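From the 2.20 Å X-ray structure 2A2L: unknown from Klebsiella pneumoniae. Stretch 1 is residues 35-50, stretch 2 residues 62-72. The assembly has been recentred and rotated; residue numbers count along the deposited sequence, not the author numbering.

Stretch 1 35-50: VVFSVVDRGGNTLLIQ
Stretch 2 (62-72) ISLNKAWSACS

Stretch 1 is a beta hairpin laid against one helix. Its first strand includes V36 to V40 in extended geometry, and its second runs from T46 through Q50. F37 and Q50 pair in both directions, F37 N to Q50 O at 2.9 Å and Q50 N to F37 O at 2.8 Å; V39 N meets L48 O at 2.9 Å. A type I turn from D41 to G44 closes the hairpin, with G44 N to D41 O at 2.8 Å. D41, chi1 p, braces it by accepting on OD1 from G43 N and N45 N, each at 3.1 Å. G44 sits at phi/psi 91/10, where a CB would jam against the preceding carbonyl and lie 3.0 Å from W68 CD1; glycine suits both constraints.

Stretch 2 is helical from I62 to S72. Its axis runs 34° from the first strand, in the same general direction (signed crossing -34°), with a closest approach of 7.1 Å. S38 registers with L64 (CA to CA 5.2 Å) and G44 with W68 (5.3 Å).

Strand alternation sends V36, S38 and V40 toward the helix, while S63, A67 and C71, spaced four apart, face back. At one end S38 OG (m) and S63 OG (t) share a very short 2.5 Å hydrogen bond, either able to donate. Further along, V40 (m) places CG2 3.9 Å from A67 CB and 4.0 Å from C71 CB; alanine's small side chain accompanies this close packing. The CA-to-CB bond of L64 (chi1 t, chi2 p) points sideways relative to the hairpin, yet its CD1 reaches V40 CG1 and I49 CD1, both at 3.9 Å. At the turn, C71 SG (t) lies 3.6 Å from R42 O, and G44 O meets the W68 ring edge, 3.5 Å from CD1. A water accepts from W68 NE1 at 2.9 Å and lies 3.2 Å from G43 O, within reach of a hydrogen bond.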

# COMPACT_ATOMS: atom_id res chain seq x y z
N VAL A 35 -7.37 -20.33 18.60
CA VAL A 35 -6.83 -18.99 18.45
C VAL A 35 -5.51 -18.91 17.68
O VAL A 35 -4.78 -19.89 17.61
CB VAL A 35 -6.70 -18.27 19.80
CG1 VAL A 35 -8.06 -18.18 20.50
CG2 VAL A 35 -5.67 -18.92 20.68
N VAL A 36 -5.21 -17.73 17.13
CA VAL A 36 -3.82 -17.34 16.86
C VAL A 36 -3.09 -16.73 18.08
O VAL A 36 -3.67 -15.93 18.80
CB VAL A 36 -3.74 -16.42 15.64
CG1 VAL A 36 -2.30 -16.33 15.08
CG2 VAL A 36 -4.69 -16.94 14.57
N PHE A 37 -1.83 -17.11 18.29
CA PHE A 37 -0.97 -16.51 19.33
C PHE A 37 0.24 -15.89 18.68
O PHE A 37 0.88 -16.49 17.80
CB PHE A 37 -0.49 -17.57 20.33
CG PHE A 37 0.36 -17.02 21.47
CD1 PHE A 37 -0.15 -16.04 22.35
CD2 PHE A 37 1.66 -17.51 21.69
CE1 PHE A 37 0.62 -15.53 23.42
CE2 PHE A 37 2.46 -17.02 22.76
CZ PHE A 37 1.94 -16.03 23.63
N SER A 38 0.57 -14.68 19.12
CA SER A 38 1.77 -14.01 18.63
C SER A 38 2.57 -13.46 19.77
O SER A 38 1.99 -13.17 20.81
CB SER A 38 1.43 -12.93 17.64
OG SER A 38 0.61 -13.47 16.63
N VAL A 39 3.89 -13.38 19.58
CA VAL A 39 4.80 -12.72 20.51
C VAL A 39 5.79 -11.90 19.71
O VAL A 39 6.39 -12.40 18.77
CB VAL A 39 5.67 -13.70 21.39
CG1 VAL A 39 6.53 -12.90 22.41
CG2 VAL A 39 4.81 -14.71 22.12
N VAL A 40 5.96 -10.65 20.10
CA VAL A 40 7.00 -9.80 19.52
C VAL A 40 8.10 -9.58 20.54
O VAL A 40 7.84 -9.56 21.75
CB VAL A 40 6.42 -8.45 19.02
CG1 VAL A 40 5.46 -8.69 17.83
CG2 VAL A 40 5.68 -7.70 20.16
N ASP A 41 9.33 -9.43 20.06
CA ASP A 41 10.41 -9.02 20.95
C ASP A 41 10.35 -7.52 21.34
O ASP A 41 9.40 -6.81 20.97
CB ASP A 41 11.78 -9.44 20.40
CG ASP A 41 12.25 -8.60 19.22
OD1 ASP A 41 11.77 -7.46 19.04
OD2 ASP A 41 13.15 -9.08 18.49
N ARG A 42 11.37 -7.07 22.07
CA ARG A 42 11.41 -5.73 22.71
C ARG A 42 11.33 -4.52 21.74
O ARG A 42 10.87 -3.42 22.11
CB ARG A 42 12.69 -5.64 23.55
CG ARG A 42 12.98 -4.33 24.24
CD ARG A 42 13.90 -3.44 23.42
NE ARG A 42 13.59 -2.04 23.66
CZ ARG A 42 13.14 -1.58 24.82
NH1 ARG A 42 12.98 -2.40 25.85
NH2 ARG A 42 12.87 -0.29 24.96
N GLY A 43 11.79 -4.73 20.51
CA GLY A 43 11.63 -3.72 19.46
C GLY A 43 10.32 -3.81 18.69
O GLY A 43 10.09 -3.06 17.76
N GLY A 44 9.45 -4.72 19.08
CA GLY A 44 8.20 -4.91 18.36
C GLY A 44 8.30 -5.93 17.26
O GLY A 44 7.37 -6.09 16.46
N ASN A 45 9.42 -6.66 17.23
CA ASN A 45 9.70 -7.55 16.12
C ASN A 45 9.24 -8.98 16.32
O ASN A 45 9.48 -9.57 17.37
CB ASN A 45 11.19 -7.49 15.76
CG ASN A 45 11.59 -6.12 15.27
OD1 ASN A 45 10.97 -5.58 14.34
ND2 ASN A 45 12.60 -5.54 15.90
N THR A 46 8.59 -9.51 15.29
CA THR A 46 7.95 -10.79 15.32
C THR A 46 8.95 -11.83 15.80
O THR A 46 10.00 -12.00 15.19
CB THR A 46 7.45 -11.15 13.93
OG1 THR A 46 6.83 -10.01 13.34
CG2 THR A 46 6.47 -12.28 13.98
N LEU A 47 8.64 -12.50 16.90
CA LEU A 47 9.37 -13.69 17.30
C LEU A 47 8.56 -14.89 16.85
O LEU A 47 9.06 -15.73 16.12
CB LEU A 47 9.55 -13.75 18.83
CG LEU A 47 10.56 -12.83 19.50
CD1 LEU A 47 10.45 -12.94 21.03
CD2 LEU A 47 11.96 -13.18 19.04
N LEU A 48 7.30 -14.96 17.27
CA LEU A 48 6.46 -16.11 16.99
C LEU A 48 5.07 -15.68 16.52
O LEU A 48 4.49 -14.73 17.05
CB LEU A 48 6.32 -16.97 18.23
CG LEU A 48 5.75 -18.38 18.04
CD1 LEU A 48 6.58 -19.34 18.85
CD2 LEU A 48 4.30 -18.43 18.50
N ILE A 49 4.54 -16.40 15.52
CA ILE A 49 3.10 -16.44 15.23
C ILE A 49 2.63 -17.88 15.07
O ILE A 49 3.18 -18.61 14.27
CB ILE A 49 2.76 -15.72 13.92
CG1 ILE A 49 3.08 -14.24 14.04
CG2 ILE A 49 1.31 -15.98 13.49
CD1 ILE A 49 2.99 -13.49 12.69
N GLN A 50 1.60 -18.28 15.81
CA GLN A 50 1.11 -19.65 15.79
C GLN A 50 -0.41 -19.77 15.71
O GLN A 50 -1.12 -19.32 16.61
CB GLN A 50 1.59 -20.37 17.04
CG GLN A 50 1.11 -21.78 17.14
CD GLN A 50 1.74 -22.52 18.27
OE1 GLN A 50 2.91 -22.90 18.18
NE2 GLN A 50 0.98 -22.73 19.35
N ILE A 62 -4.36 -9.58 12.96
CA ILE A 62 -4.91 -9.11 14.24
C ILE A 62 -4.03 -9.51 15.42
O ILE A 62 -3.63 -8.66 16.21
CB ILE A 62 -6.34 -9.64 14.51
CG1 ILE A 62 -7.31 -9.15 13.44
CG2 ILE A 62 -6.81 -9.17 15.90
CD1 ILE A 62 -8.60 -9.96 13.40
N SER A 63 -3.74 -10.80 15.54
CA SER A 63 -2.98 -11.31 16.69
C SER A 63 -1.58 -10.72 16.78
O SER A 63 -1.16 -10.27 17.86
CB SER A 63 -2.91 -12.83 16.68
OG SER A 63 -1.75 -13.28 17.36
N LEU A 64 -0.86 -10.71 15.66
CA LEU A 64 0.43 -9.98 15.55
C LEU A 64 0.31 -8.51 15.95
O LEU A 64 1.05 -8.02 16.79
CB LEU A 64 1.03 -10.10 14.14
CG LEU A 64 2.44 -9.52 13.93
CD1 LEU A 64 3.46 -10.23 14.81
CD2 LEU A 64 2.88 -9.51 12.45
N ASN A 65 -0.64 -7.80 15.38
CA ASN A 65 -0.71 -6.37 15.67
C ASN A 65 -1.15 -6.00 17.07
O ASN A 65 -0.79 -4.94 17.56
CB ASN A 65 -1.54 -5.64 14.64
CG ASN A 65 -0.95 -5.78 13.28
OD1 ASN A 65 0.29 -5.71 13.11
ND2 ASN A 65 -1.80 -6.00 12.30
N LYS A 66 -1.91 -6.89 17.70
CA LYS A 66 -2.20 -6.75 19.12
C LYS A 66 -0.91 -6.82 19.91
O LYS A 66 -0.76 -6.07 20.84
CB LYS A 66 -3.17 -7.83 19.61
CG LYS A 66 -4.61 -7.62 19.16
CD LYS A 66 -5.48 -8.82 19.51
CE LYS A 66 -6.96 -8.48 19.50
NZ LYS A 66 -7.74 -9.71 19.83
N ALA A 67 0.01 -7.69 19.51
CA ALA A 67 1.28 -7.80 20.24
C ALA A 67 2.09 -6.52 20.00
O ALA A 67 2.57 -5.88 20.94
CB ALA A 67 2.08 -9.05 19.82
N TRP A 68 2.21 -6.15 18.73
CA TRP A 68 2.94 -4.95 18.36
C TRP A 68 2.34 -3.70 18.99
O TRP A 68 3.08 -2.80 19.37
CB TRP A 68 3.08 -4.83 16.85
CG TRP A 68 3.80 -3.59 16.42
CD1 TRP A 68 5.14 -3.45 16.18
CD2 TRP A 68 3.21 -2.31 16.17
NE1 TRP A 68 5.42 -2.16 15.80
CE2 TRP A 68 4.26 -1.44 15.80
CE3 TRP A 68 1.90 -1.80 16.27
CZ2 TRP A 68 4.04 -0.09 15.50
CZ3 TRP A 68 1.69 -0.46 15.98
CH2 TRP A 68 2.76 0.38 15.59
N SER A 69 1.01 -3.66 19.11
CA SER A 69 0.34 -2.55 19.78
C SER A 69 0.59 -2.54 21.28
O SER A 69 0.91 -1.50 21.86
CB SER A 69 -1.17 -2.59 19.51
OG SER A 69 -1.47 -2.24 18.18
N ALA A 70 0.45 -3.70 21.90
CA ALA A 70 0.78 -3.86 23.31
C ALA A 70 2.22 -3.47 23.69
O ALA A 70 2.46 -2.90 24.76
CB ALA A 70 0.47 -5.26 23.74
N CYS A 71 3.17 -3.79 22.82
CA CYS A 71 4.58 -3.45 23.06
C CYS A 71 4.82 -1.99 22.75
O CYS A 71 5.56 -1.32 23.45
CB CYS A 71 5.49 -4.29 22.15
SG CYS A 71 7.27 -3.93 22.34
N SER A 72 4.24 -1.50 21.65
CA SER A 72 4.58 -0.18 21.16
C SER A 72 4.01 0.87 22.13
O SER A 72 4.76 1.71 22.63
CB SER A 72 4.13 -0.02 19.70
OG SER A 72 4.21 1.32 19.23
O HOH W 1 8.27 -1.66 15.46